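Local coordinates for hypothetical protein (Nostoc punctiforme, PDB 2O62) that is of unknown function but, as a DUF3598-family member built of two calycin-like beta domains, possibly binds a small ligand, at residues I154-R159 / G257-L262; G176-S181 / A193-S198; P232-A237 / I250-D255. One frame throughout, in Å; residues are numbered along the deposited sequence. Where two conformers were deposited one is given.

Interaction 1: I154-R159 / G257-L262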
ATOM      1  N   ILE A 154      -3.268  10.192   9.139  1.00 18.83           N
ATOM      2  CA  ILE A 154      -3.992   9.841  10.345  1.00 18.64           C
ATOM      3  C   ILE A 154      -3.093   9.096  11.348  1.00 19.46           C
ATOM      4  O   ILE A 154      -2.072   8.532  10.989  1.00 18.58           O
ATOM      5  CB  ILE A 154      -5.244   8.992  10.021  1.00 18.60           C
ATOM      6  CG1 ILE A 154      -4.900   7.718   9.290  1.00 19.62           C
ATOM      7  CG2 ILE A 154      -6.263   9.810   9.219  1.00 19.91           C
ATOM      8  CD1 ILE A 154      -6.146   6.864   9.030  1.00 20.32           C
ATOM      9  N   TYR A 155      -3.523   9.115  12.608  1.00 19.32           N
ATOM     10  CA  TYR A 155      -2.687   8.734  13.749  1.00 21.92           C
ATOM     11  C   TYR A 155      -3.367   7.671  14.559  1.00 23.97           C
ATOM     12  O   TYR A 155      -4.573   7.592  14.589  1.00 23.67           O
ATOM     13  CB  TYR A 155      -2.361   9.953  14.619  1.00 21.51           C
ATOM     14  CG  TYR A 155      -1.619  10.985  13.791  1.00 21.51           C
ATOM     15  CD1 TYR A 155      -0.244  10.939  13.651  1.00 19.80           C
ATOM     16  CD2 TYR A 155      -2.302  12.026  13.182  1.00 22.04           C
ATOM     17  CE1 TYR A 155       0.438  11.868  12.872  1.00 21.07           C
ATOM     18  CE2 TYR A 155      -1.640  12.968  12.415  1.00 19.34           C
ATOM     19  CZ  TYR A 155      -0.257  12.887  12.275  1.00 23.11           C
ATOM     20  OH  TYR A 155       0.426  13.799  11.505  1.00 23.56           O
ATOM     21  N   ARG A 156      -2.561   6.860  15.227  1.00 26.96           N
ATOM     22  CA  ARG A 156      -3.075   5.806  16.077  1.00 29.41           C
ATOM     23  C   ARG A 156      -3.814   6.241  17.285  1.00 31.20           C
ATOM     24  O   ARG A 156      -4.687   5.520  17.741  1.00 32.15           O
ATOM     25  CB  ARG A 156      -1.946   4.948  16.564  1.00 29.70           C
ATOM     26  CG  ARG A 156      -1.275   4.216  15.501  1.00 29.82           C
ATOM     27  CD  ARG A 156      -0.199   3.427  16.137  1.00 30.60           C
ATOM     28  NE  ARG A 156      -0.719   2.689  17.274  1.00 28.13           N
ATOM     29  CZ  ARG A 156       0.039   2.214  18.248  1.00 28.83           C
ATOM     30  NH1 ARG A 156       1.365   2.367  18.224  1.00 28.46           N
ATOM     31  NH2 ARG A 156      -0.520   1.567  19.260  1.00 30.16           N
ATOM     32  N   ASP A 157      -3.428   7.385  17.843  1.00 33.78           N
ATOM     33  CA  ASP A 157      -4.133   7.979  18.962  1.00 35.99           C
ATOM     34  C   ASP A 157      -5.384   8.685  18.490  1.00 37.09           C
ATOM     35  O   ASP A 157      -6.106   9.258  19.278  1.00 37.18           O
ATOM     36  CB  ASP A 157      -3.219   8.942  19.749  1.00 36.98           C
ATOM     37  CG  ASP A 157      -2.450   9.909  18.857  1.00 37.90           C
ATOM     38  OD1 ASP A 157      -3.003  10.331  17.824  1.00 40.37           O
ATOM     39  OD2 ASP A 157      -1.292  10.257  19.198  1.00 40.67           O
ATOM     40  N   LEU A 158      -5.631   8.650  17.187  1.00 38.19           N
ATOM     41  CA  LEU A 158      -6.845   9.205  16.611  1.00 38.93           C
ATOM     42  C   LEU A 158      -7.014  10.719  16.894  1.00 38.79           C
ATOM     43  O   LEU A 158      -8.120  11.255  16.753  1.00 39.14           O
ATOM     44  CB  LEU A 158      -8.071   8.375  17.047  1.00 39.24           C
ATOM     45  CG  LEU A 158      -8.031   6.897  16.611  1.00 39.52           C
ATOM     46  CD1 LEU A 158      -9.278   6.174  17.090  1.00 41.82           C
ATOM     47  CD2 LEU A 158      -7.891   6.769  15.105  1.00 40.14           C
ATOM     48  N   ARG A 159      -5.892  11.369  17.259  1.00 38.34           N
ATOM     49  CA  ARG A 159      -5.722  12.836  17.241  1.00 37.76           C
ATOM     50  C   ARG A 159      -6.069  13.292  15.837  1.00 35.50           C
ATOM     51  O   ARG A 159      -6.046  12.477  14.909  1.00 36.52           O
ATOM     52  CB  ARG A 159      -4.269  13.236  17.519  1.00 37.45           C
ATOM     53  CG  ARG A 159      -3.454  13.409  16.236  1.00 38.44           C
ATOM     54  CD  ARG A 159      -2.008  13.780  16.479  1.00 40.49           C
ATOM     55  NE  ARG A 159      -1.197  12.622  16.841  1.00 44.01           N
ATOM     56  CZ  ARG A 159       0.131  12.579  16.821  1.00 45.09           C
ATOM     57  NH1 ARG A 159       0.845  13.641  16.449  1.00 47.11           N
ATOM     58  NH2 ARG A 159       0.750  11.446  17.152  1.00 43.62           N
ATOM     59  N   GLY A 257      10.837   1.642  16.480  1.00 21.29           N
ATOM     60  CA  GLY A 257      10.013   0.609  15.862  1.00 21.01           C
ATOM     61  C   GLY A 257       8.539   0.620  16.204  1.00 21.00           C
ATOM     62  O   GLY A 257       7.859  -0.380  15.996  1.00 20.82           O
ATOM     63  N   GLU A 258       8.021   1.754  16.679  1.00 20.48           N
ATOM     64  CA  GLU A 258       6.603   1.901  17.012  1.00 20.64           C
ATOM     65  C   GLU A 258       5.876   2.452  15.794  1.00 18.98           C
ATOM     66  O   GLU A 258       6.327   3.411  15.210  1.00 17.45           O
ATOM     67  CB  GLU A 258       6.394   2.897  18.188  1.00 20.58           C
ATOM     68  CG  GLU A 258       7.195   2.642  19.417  1.00 24.15           C
ATOM     69  CD  GLU A 258       7.412   3.870  20.355  1.00 24.50           C
ATOM     70  OE1 GLU A 258       7.321   5.042  19.945  1.00 29.89           O
ATOM     71  OE2 GLU A 258       7.724   3.633  21.546  1.00 34.75           O
ATOM     72  N   TRP A 259       4.764   1.842  15.374  1.00 17.03           N
ATOM     73  CA  TRP A 259       3.911   2.416  14.378  1.00 17.86           C
ATOM     74  C   TRP A 259       3.334   3.752  14.851  1.00 18.66           C
ATOM     75  O   TRP A 259       2.820   3.850  15.951  1.00 17.92           O
ATOM     76  CB  TRP A 259       2.781   1.438  14.082  1.00 18.36           C
ATOM     77  CG  TRP A 259       1.839   1.902  13.052  1.00 19.25           C
ATOM     78  CD1 TRP A 259       2.109   2.609  11.925  1.00 20.53           C
ATOM     79  CD2 TRP A 259       0.451   1.629  13.039  1.00 20.02           C
ATOM     80  NE1 TRP A 259       0.939   2.820  11.196  1.00 20.58           N
ATOM     81  CE2 TRP A 259      -0.093   2.223  11.874  1.00 19.91           C
ATOM     82  CE3 TRP A 259      -0.390   0.919  13.893  1.00 19.98           C
ATOM     83  CZ2 TRP A 259      -1.433   2.116  11.547  1.00 21.83           C
ATOM     84  CZ3 TRP A 259      -1.746   0.856  13.584  1.00 20.72           C
ATOM     85  CH2 TRP A 259      -2.255   1.468  12.448  1.00 21.20           C
ATOM     86  N   VAL A 260       3.458   4.798  14.046  1.00 19.88           N
ATOM     87  CA  VAL A 260       2.972   6.104  14.482  1.00 19.87           C
ATOM     88  C   VAL A 260       1.825   6.645  13.639  1.00 20.49           C
ATOM     89  O   VAL A 260       0.972   7.343  14.168  1.00 21.02           O
ATOM     90  CB  VAL A 260       4.115   7.160  14.600  1.00 20.72           C
ATOM     91  CG1 VAL A 260       5.073   6.740  15.707  1.00 23.21           C
ATOM     92  CG2 VAL A 260       4.845   7.315  13.357  1.00 22.42           C
ATOM     93  N   SER A 261       1.794   6.340  12.347  1.00 19.93           N
ATOM     94  CA  SER A 261       0.823   7.006  11.473  1.00 19.61           C
ATOM     95  C   SER A 261       0.653   6.291  10.124  1.00 19.85           C
ATOM     96  O   SER A 261       1.441   5.389   9.762  1.00 18.81           O
ATOM     97  CB  SER A 261       1.223   8.467  11.289  1.00 21.02           C
ATOM     98  OG  SER A 261       2.358   8.573  10.435  1.00 17.42           O
ATOM     99  N   LEU A 262      -0.365   6.730   9.382  1.00 19.35           N
ATOM    100  CA  LEU A 262      -0.666   6.231   8.058  1.00 18.46           C
ATOM    101  C   LEU A 262      -1.076   7.389   7.206  1.00 19.16           C
ATOM    102  O   LEU A 262      -1.855   8.245   7.623  1.00 18.11           O
ATOM    103  CB  LEU A 262      -1.807   5.231   8.131  1.00 19.48           C
ATOM    104  CG  LEU A 262      -2.208   4.478   6.905  1.00 19.45           C
ATOM    105  CD1 LEU A 262      -1.112   3.522   6.572  1.00 22.24           C
ATOM    106  CD2 LEU A 262      -3.539   3.696   7.192  1.00 18.94           C
TER
HETATM  107  O   HOH W   1      -0.012   7.858  16.647  1.00 25.21           O

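Interaction 2: G176-S181 / A193-S198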
ATOM      1  N   GLY A 176      19.925   8.218 -18.652  1.00 34.55           N
ATOM      2  CA  GLY A 176      18.913   7.159 -18.651  1.00 33.22           C
ATOM      3  C   GLY A 176      18.585   6.704 -17.241  1.00 32.21           C
ATOM      4  O   GLY A 176      17.838   5.741 -17.024  1.00 31.71           O
ATOM      5  N   ARG A 177      19.135   7.416 -16.271  1.00 30.68           N
ATOM      6  CA  ARG A 177      18.752   7.225 -14.891  1.00 30.08           C
ATOM      7  C   ARG A 177      17.477   7.996 -14.629  1.00 28.48           C
ATOM      8  O   ARG A 177      17.066   8.840 -15.411  1.00 27.96           O
ATOM      9  CB  ARG A 177      19.875   7.697 -13.973  1.00 29.67           C
ATOM     10  CG  ARG A 177      21.203   6.922 -14.171  1.00 31.67           C
ATOM     11  CD  ARG A 177      22.274   7.378 -13.175  1.00 33.46           C
ATOM     12  NE  ARG A 177      22.368   8.841 -13.149  1.00 37.48           N
ATOM     13  CZ  ARG A 177      23.343   9.586 -13.676  1.00 39.25           C
ATOM     14  NH1 ARG A 177      24.399   9.039 -14.283  1.00 41.98           N
ATOM     15  NH2 ARG A 177      23.267  10.915 -13.577  1.00 38.66           N
ATOM     16  N   LEU A 178      16.839   7.661 -13.532  1.00 27.28           N
ATOM     17  CA  LEU A 178      15.594   8.275 -13.131  1.00 27.31           C
ATOM     18  C   LEU A 178      15.924   9.382 -12.127  1.00 26.49           C
ATOM     19  O   LEU A 178      16.776   9.210 -11.269  1.00 26.86           O
ATOM     20  CB  LEU A 178      14.682   7.209 -12.529  1.00 26.61           C
ATOM     21  CG  LEU A 178      13.218   7.603 -12.454  1.00 29.70           C
ATOM     22  CD1 LEU A 178      12.577   7.496 -13.852  1.00 30.89           C
ATOM     23  CD2 LEU A 178      12.425   6.790 -11.438  1.00 30.22           C
HETATM   24  N   MSE A 179      15.314  10.547 -12.313  1.00 24.93           N
HETATM   25  CA  MSE A 179      15.361  11.655 -11.355  1.00 25.37           C
HETATM   26  C   MSE A 179      13.968  11.752 -10.771  1.00 22.56           C
HETATM   27  O   MSE A 179      13.003  11.858 -11.514  1.00 21.22           O
HETATM   28  CB  MSE A 179      15.700  12.942 -12.120  1.00 26.31           C
HETATM   29  CG  MSE A 179      16.087  14.174 -11.292  1.00 34.17           C
HETATM   30 SE   MSE A 179      14.625  15.229 -10.473  0.75 46.66          SE
HETATM   31  CE  MSE A 179      13.106  15.240 -11.805  1.00 42.37           C
ATOM     32  N   GLN A 180      13.853  11.689  -9.452  1.00 20.38           N
ATOM     33  CA  GLN A 180      12.569  11.829  -8.761  1.00 20.18           C
ATOM     34  C   GLN A 180      12.680  12.920  -7.698  1.00 20.61           C
ATOM     35  O   GLN A 180      13.617  12.892  -6.891  1.00 20.89           O
ATOM     36  CB  GLN A 180      12.124  10.560  -8.077  1.00 19.12           C
ATOM     37  CG  GLN A 180      10.741  10.734  -7.448  1.00 21.61           C
ATOM     38  CD  GLN A 180      10.191   9.471  -6.869  1.00 24.01           C
ATOM     39  OE1 GLN A 180      10.423   8.387  -7.395  1.00 28.22           O
ATOM     40  NE2 GLN A 180       9.412   9.592  -5.789  1.00 32.25           N
ATOM     41  N   SER A 181      11.739  13.866  -7.731  1.00 19.82           N
ATOM     42  CA  SER A 181      11.643  14.933  -6.770  1.00 19.75           C
ATOM     43  C   SER A 181      10.277  14.850  -6.170  1.00 21.41           C
ATOM     44  O   SER A 181       9.281  14.978  -6.899  1.00 21.86           O
ATOM     45  CB  SER A 181      11.799  16.295  -7.418  1.00 20.84           C
ATOM     46  OG  SER A 181      11.824  17.272  -6.385  1.00 22.19           O
ATOM     47  N   ALA A 193      17.936   7.648  -9.353  1.00 20.67           N
ATOM     48  CA  ALA A 193      17.840   6.207  -9.245  1.00 20.67           C
ATOM     49  C   ALA A 193      18.288   5.514 -10.526  1.00 20.99           C
ATOM     50  O   ALA A 193      18.286   6.100 -11.615  1.00 21.36           O
ATOM     51  CB  ALA A 193      16.453   5.823  -8.969  1.00 21.16           C
ATOM     52  N   THR A 194      18.663   4.250 -10.406  1.00 21.44           N
ATOM     53  CA  THR A 194      18.942   3.432 -11.587  1.00 21.51           C
ATOM     54  C   THR A 194      17.753   2.515 -11.838  1.00 22.08           C
ATOM     55  O   THR A 194      17.075   2.068 -10.909  1.00 20.88           O
ATOM     56  CB  THR A 194      20.195   2.580 -11.436  1.00 22.24           C
ATOM     57  OG1 THR A 194      20.159   1.899 -10.189  1.00 26.08           O
ATOM     58  CG2 THR A 194      21.418   3.438 -11.481  1.00 22.90           C
ATOM     59  N   ILE A 195      17.492   2.232 -13.101  1.00 22.77           N
ATOM     60  CA  ILE A 195      16.377   1.332 -13.443  1.00 24.21           C
ATOM     61  C   ILE A 195      16.933   0.022 -13.941  1.00 25.14           C
ATOM     62  O   ILE A 195      17.790   0.002 -14.803  1.00 22.57           O
ATOM     63  CB  ILE A 195      15.487   1.894 -14.553  1.00 24.92           C
ATOM     64  CG1 ILE A 195      15.022   3.311 -14.236  1.00 27.20           C
ATOM     65  CG2 ILE A 195      14.272   1.002 -14.739  1.00 25.64           C
ATOM     66  CD1 ILE A 195      14.898   4.138 -15.502  1.00 29.06           C
ATOM     67  N   LYS A 196      16.436  -1.074 -13.400  1.00 26.98           N
ATOM     68  CA  LYS A 196      16.878  -2.413 -13.813  1.00 28.82           C
ATOM     69  C   LYS A 196      15.596  -3.270 -13.891  1.00 28.29           C
ATOM     70  O   LYS A 196      15.083  -3.751 -12.880  1.00 26.61           O
ATOM     71  CB  LYS A 196      17.885  -2.960 -12.809  1.00 29.78           C
ATOM     72  CG  LYS A 196      18.768  -1.848 -12.153  1.00 32.36           C
ATOM     73  CD  LYS A 196      19.824  -2.347 -11.149  1.00 33.37           C
ATOM     74  CE  LYS A 196      19.243  -3.173  -9.981  1.00 37.47           C
ATOM     75  NZ  LYS A 196      20.315  -4.062  -9.379  1.00 40.27           N
ATOM     76  N   GLY A 197      15.051  -3.334 -15.098  1.00 28.04           N
ATOM     77  CA  GLY A 197      13.811  -4.047 -15.384  1.00 27.64           C
ATOM     78  C   GLY A 197      12.619  -3.437 -14.676  1.00 27.02           C
ATOM     79  O   GLY A 197      12.255  -2.293 -14.920  1.00 27.40           O
ATOM     80  N   SER A 198      12.023  -4.230 -13.794  1.00 26.26           N
ATOM     81  CA  SER A 198      10.863  -3.824 -13.010  0.50 26.08           C
ATOM     82  C   SER A 198      11.253  -3.183 -11.675  1.00 25.00           C
ATOM     83  O   SER A 198      10.380  -2.843 -10.873  1.00 25.30           O
ATOM     84  CB  SER A 198       9.962  -5.046 -12.768  0.50 26.20           C
ATOM     85  OG  SER A 198      10.624  -6.040 -12.007  0.50 27.37           O
TER
HETATM   86  O   HOH W   2      18.943   3.676 -15.118  1.00 34.35           O

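Interaction 3: P232-A237 / I250-D255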
ATOM      1  N   PRO A 232      13.945   5.150  11.401  1.00 23.14           N
ATOM      2  CA  PRO A 232      12.506   5.110  11.099  1.00 23.38           C
ATOM      3  C   PRO A 232      12.289   4.297   9.823  1.00 23.83           C
ATOM      4  O   PRO A 232      13.225   4.174   9.002  1.00 23.25           O
ATOM      5  CB  PRO A 232      12.140   6.573  10.907  1.00 23.39           C
ATOM      6  CG  PRO A 232      13.392   7.201  10.462  1.00 23.08           C
ATOM      7  CD  PRO A 232      14.525   6.485  11.149  1.00 23.64           C
ATOM      8  N   LEU A 233      11.104   3.712   9.707  1.00 24.16           N
ATOM      9  CA  LEU A 233      10.741   2.821   8.631  1.00 24.18           C
ATOM     10  C   LEU A 233       9.415   3.225   8.033  1.00 23.22           C
ATOM     11  O   LEU A 233       8.494   3.679   8.724  1.00 21.91           O
ATOM     12  CB  LEU A 233      10.649   1.394   9.146  1.00 24.62           C
ATOM     13  CG  LEU A 233      11.959   0.784   9.640  1.00 28.05           C
ATOM     14  CD1 LEU A 233      11.725  -0.461  10.490  1.00 30.68           C
ATOM     15  CD2 LEU A 233      12.815   0.419   8.445  1.00 30.41           C
ATOM     16  N   PHE A 234       9.313   3.013   6.732  1.00 23.10           N
ATOM     17  CA  PHE A 234       8.163   3.445   5.928  1.00 23.69           C
ATOM     18  C   PHE A 234       7.835   2.298   4.959  1.00 24.07           C
ATOM     19  O   PHE A 234       8.687   1.874   4.194  1.00 25.91           O
ATOM     20  CB  PHE A 234       8.495   4.722   5.152  1.00 24.73           C
ATOM     21  CG  PHE A 234       8.983   5.852   6.044  1.00 26.06           C
ATOM     22  CD1 PHE A 234       8.080   6.737   6.614  1.00 28.28           C
ATOM     23  CD2 PHE A 234      10.342   6.036   6.294  1.00 28.88           C
ATOM     24  CE1 PHE A 234       8.508   7.760   7.442  1.00 27.69           C
ATOM     25  CE2 PHE A 234      10.775   7.056   7.137  1.00 28.63           C
ATOM     26  CZ  PHE A 234       9.857   7.923   7.708  1.00 28.80           C
ATOM     27  N   LEU A 235       6.635   1.754   5.079  1.00 22.28           N
ATOM     28  CA  LEU A 235       6.120   0.744   4.155  1.00 22.81           C
ATOM     29  C   LEU A 235       5.231   1.508   3.167  1.00 22.34           C
ATOM     30  O   LEU A 235       4.323   2.180   3.581  1.00 20.46           O
ATOM     31  CB  LEU A 235       5.286  -0.209   4.973  1.00 24.23           C
ATOM     32  CG  LEU A 235       4.764  -1.448   4.341  1.00 26.32           C
ATOM     33  CD1 LEU A 235       5.912  -2.400   4.175  1.00 29.44           C
ATOM     34  CD2 LEU A 235       3.637  -2.022   5.218  1.00 29.46           C
ATOM     35  N   GLU A 236       5.530   1.425   1.872  1.00 22.03           N
ATOM     36  CA  GLU A 236       4.829   2.241   0.869  0.50 22.39           C
ATOM     37  C   GLU A 236       4.407   1.367  -0.304  1.00 21.89           C
ATOM     38  O   GLU A 236       5.081   0.396  -0.689  1.00 21.96           O
ATOM     39  CB  GLU A 236       5.632   3.478   0.344  0.50 22.37           C
ATOM     40  CG  GLU A 236       4.847   4.425  -0.712  0.50 22.51           C
ATOM     41  CD  GLU A 236       5.589   5.750  -1.032  0.50 24.45           C
ATOM     42  OE1 GLU A 236       6.794   5.788  -0.715  0.50 25.69           O
ATOM     43  OE2 GLU A 236       4.997   6.747  -1.567  0.50 22.62           O
ATOM     44  N   ALA A 237       3.238   1.719  -0.819  1.00 21.42           N
ATOM     45  CA  ALA A 237       2.698   1.155  -2.037  1.00 21.02           C
ATOM     46  C   ALA A 237       1.992   2.287  -2.775  1.00 20.41           C
ATOM     47  O   ALA A 237       1.634   3.305  -2.201  1.00 20.94           O
ATOM     48  CB  ALA A 237       1.691   0.044  -1.695  1.00 22.72           C
ATOM     49  N   ILE A 250       1.461   5.197   2.781  1.00 21.14           N
ATOM     50  CA  ILE A 250       2.679   5.084   3.579  1.00 19.36           C
ATOM     51  C   ILE A 250       2.308   4.790   5.028  1.00 18.65           C
ATOM     52  O   ILE A 250       1.629   5.599   5.656  1.00 19.20           O
ATOM     53  CB  ILE A 250       3.480   6.357   3.544  1.00 20.61           C
ATOM     54  CG1 ILE A 250       3.740   6.792   2.088  1.00 19.81           C
ATOM     55  CG2 ILE A 250       4.784   6.165   4.298  1.00 21.39           C
ATOM     56  CD1 ILE A 250       2.856   7.885   1.607  1.00 24.34           C
ATOM     57  N   ARG A 251       2.743   3.633   5.535  1.00 18.61           N
ATOM     58  CA  ARG A 251       2.617   3.249   6.952  1.00 18.42           C
ATOM     59  C   ARG A 251       3.950   3.558   7.634  1.00 18.58           C
ATOM     60  O   ARG A 251       4.983   3.011   7.257  1.00 19.56           O
ATOM     61  CB  ARG A 251       2.315   1.753   7.080  1.00 17.08           C
ATOM     62  CG  ARG A 251       1.885   1.233   8.457  1.00 20.40           C
ATOM     63  CD  ARG A 251       1.858  -0.304   8.407  1.00 19.02           C
ATOM     64  NE  ARG A 251       1.541  -0.811   9.740  1.00 19.21           N
ATOM     65  CZ  ARG A 251       0.330  -0.889  10.256  1.00 19.52           C
ATOM     66  NH1 ARG A 251      -0.751  -0.623   9.552  1.00 21.95           N
ATOM     67  NH2 ARG A 251       0.207  -1.326  11.506  1.00 17.57           N
ATOM     68  N   SER A 252       3.928   4.462   8.595  1.00 18.05           N
ATOM     69  CA  SER A 252       5.156   5.054   9.147  1.00 19.01           C
ATOM     70  C   SER A 252       5.474   4.571  10.551  1.00 19.77           C
ATOM     71  O   SER A 252       4.626   4.603  11.426  1.00 19.29           O
ATOM     72  CB  SER A 252       5.042   6.568   9.131  1.00 18.67           C
ATOM     73  OG  SER A 252       4.850   7.060   7.804  1.00 20.32           O
ATOM     74  N   TYR A 253       6.733   4.186  10.758  1.00 19.44           N
ATOM     75  CA  TYR A 253       7.253   3.743  12.051  1.00 19.35           C
ATOM     76  C   TYR A 253       8.342   4.695  12.543  1.00 19.63           C
ATOM     77  O   TYR A 253       9.158   5.152  11.770  1.00 20.10           O
ATOM     78  CB  TYR A 253       7.862   2.341  11.950  1.00 18.73           C
ATOM     79  CG  TYR A 253       6.850   1.256  11.730  1.00 19.29           C
ATOM     80  CD1 TYR A 253       6.285   1.066  10.470  1.00 20.98           C
ATOM     81  CD2 TYR A 253       6.405   0.467  12.796  1.00 18.87           C
ATOM     82  CE1 TYR A 253       5.321   0.095  10.243  1.00 20.62           C
ATOM     83  CE2 TYR A 253       5.416  -0.522  12.567  1.00 20.94           C
ATOM     84  CZ  TYR A 253       4.898  -0.681  11.293  1.00 19.64           C
ATOM     85  OH  TYR A 253       3.926  -1.608  11.025  1.00 17.69           O
ATOM     86  N   ASN A 254       8.365   4.982  13.851  1.00 18.72           N
ATOM     87  CA  ASN A 254       9.466   5.807  14.410  1.00 18.49           C
ATOM     88  C   ASN A 254      10.732   4.944  14.615  1.00 20.45           C
ATOM     89  O   ASN A 254      10.696   3.701  14.425  1.00 20.05           O
ATOM     90  CB  ASN A 254       9.052   6.554  15.699  1.00 18.74           C
ATOM     91  CG  ASN A 254       8.818   5.675  16.834  1.00 16.78           C
ATOM     92  OD1 ASN A 254       9.239   4.526  16.857  1.00 18.94           O
ATOM     93  ND2 ASN A 254       8.181   6.226  17.861  1.00 18.30           N
ATOM     94  N   ASP A 255      11.859   5.577  14.950  1.00 20.83           N
ATOM     95  CA  ASP A 255      13.112   4.824  15.118  1.00 21.76           C
ATOM     96  C   ASP A 255      13.182   3.947  16.364  1.00 21.81           C
ATOM     97  O   ASP A 255      14.192   3.279  16.592  1.00 21.69           O
ATOM     98  CB  ASP A 255      14.327   5.730  14.998  1.00 22.18           C
ATOM     99  CG  ASP A 255      14.507   6.659  16.152  1.00 25.45           C
ATOM    100  OD1 ASP A 255      13.814   6.535  17.189  1.00 26.00           O
ATOM    101  OD2 ASP A 255      15.406   7.519  15.989  1.00 29.37           O
TER

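Interaction 1: I154-R159 / G257-L262
Ile154 and Leu262 form an antiparallel hydrogen-bonded pair, Ile154 N giving to Leu262 O at 2.8 Å and Leu262 N to Ile154 O at 3.0 Å. This bridge joins the first and last strands of the C-terminal ten-stranded barrel and so closes it. Their branched side chains run alongside each other in the same direction, with Ile154 CG1 at 4.1 Å from Leu262 CB; both also pack on Leu72 of strand 71-73 and on Phe74 in a loop, an apolar place that suits aliphatic residues. On the opposite face Tyr155 CD1 leans on Ser261 CB, a small neighbour, while its hydroxyl bonds to Asp162. A classic beta bulge sets Val260 and Ser261 against the single residue Ser252, and a water accepts weakly from Arg156 N and donates to Val260 O. Beyond the strand, Tyr155 to Leu158 make a type I turn, within which Arg156 points toward the strand of Trp259. With CG beside the backbone N (chi1 -65°), the arginine lays its methylenes over the indole: CG is 3.9 Å from the six-membered ring centroid. The guanidinium lies only 4° from parallel to the indole, and its NH1 gives a nearly straight bond (176°) of 3.1 Å to Trp259 O, in the carbonyl plane.

Interaction 2: G176-S181 / A193-S198
Ala193 and Leu178 meet backbone to backbone as an antiparallel hydrogen-bonded pair at the open end of a beta hairpin: Ala193 N gives to Leu178 O at 2.7 Å, and Leu178 N returns the bond to Ala193 O at 2.9 Å. In both, the donor is somewhat tilted from the carbonyl plane. Past this bridge the two chains part, and a water takes over where direct pairing stops. It donates to Gly176 O at 3.0 Å and accepts from Ile195 N at 2.9 Å.

The side chains of the pair share one face. Leu178 CB lies 4.2 Å from Ala193 CB, and it is also 4.3 Å from Ile195 CG1, so the root of the leucine touches both a small methyl and a branched chain. The CD1 of Ile195 reaches Gly176 O at 3.7 Å, beside the water. Arg177 rests CB on Ala193 O at 3.3 Å, its aliphatic root near the strand while its guanidinium turns to a salt bridge with Asp173. Gly176 precedes it at a positive phi of 84°, where a CB would collide with the carbonyl O of the residue before.

Farther out, the Leu178 side chain packs on Ile140 and Leu144 as well as on Ile170 and Leu172 of strand 162-172. Ala193, buried, sets its small methyl against Val200 and Phe202. Strands 178-184 and 187-196, consecutive in the antiparallel C-terminal barrel, thus sit between 162-172, which bonds to Met179 through Gln171, and 199-202, which bonds to Thr194 through Leu201.

Interaction 3: P232-A237 / I250-D255
Leu233 O takes the shortest bond of this contact, from Tyr253 N at 2.7 Å, and also lies in plane at the edge of the tyrosine ring. The return bond, Leu233 N to Tyr253 O, is longer at 3.2 Å, its donor lying above the carbonyl plane. Leu235 and Arg251 repeat the antiparallel ladder of this beta hairpin with two regular bonds. On their face Leu235 CD2 runs beside Arg251 CD at 4.0 Å; the arginine, extended from CG to NE, carries its charge past the leucine so that NE gives to Tyr253 OH at 2.8 Å. That hydroxyl in turn bonds to Leu83 O, while the arginine's NH1 and NH2 bond to Ser80 and Gly70.

The other face is built around Ile250, whose beta branching gives it two arms. CG2 meets the edge of Phe234 at CD1 (4.1 Å), and CG1 lies 3.8 Å from CD of Glu236, in one of that residue's two conformers. Ser252 OG also stands at the phenyl edge, 3.5 Å from CD1, and bonds to a glycerol, probably from the crystallisation liquor. An alanine at Ile250 would probably open a gap between Phe234 and Glu236, with the ring edge resting on Ser252 alone of its two partners here.

Strand 233-242 has 219-224 on its far side, strand 245-253 has 259-269, and the Leu235 side chain packs on Gln109 and Phe111 of strand 103-111.

In the fold
All three contacts lie in the barrel of ten antiparallel strands that makes up the C-terminal half of the chain. Interaction 1 pairs its first and last strands, and interactions 2 and 3, each within a hairpin, are nested in the loop it closes, interaction 2 coming first. Interactions 1 and 3 touch, their centres about 11 Å apart: strands 245-253 and 259-269 are neighbours, and Val260 N and Ser252 O lie 2.9 Å apart. Interaction 2 stands apart, its centre about 31 Å from interaction 1 and 22 Å from interaction 3. Hairpins thus build the wall and a distant pairing seals it, as in calycin barrels.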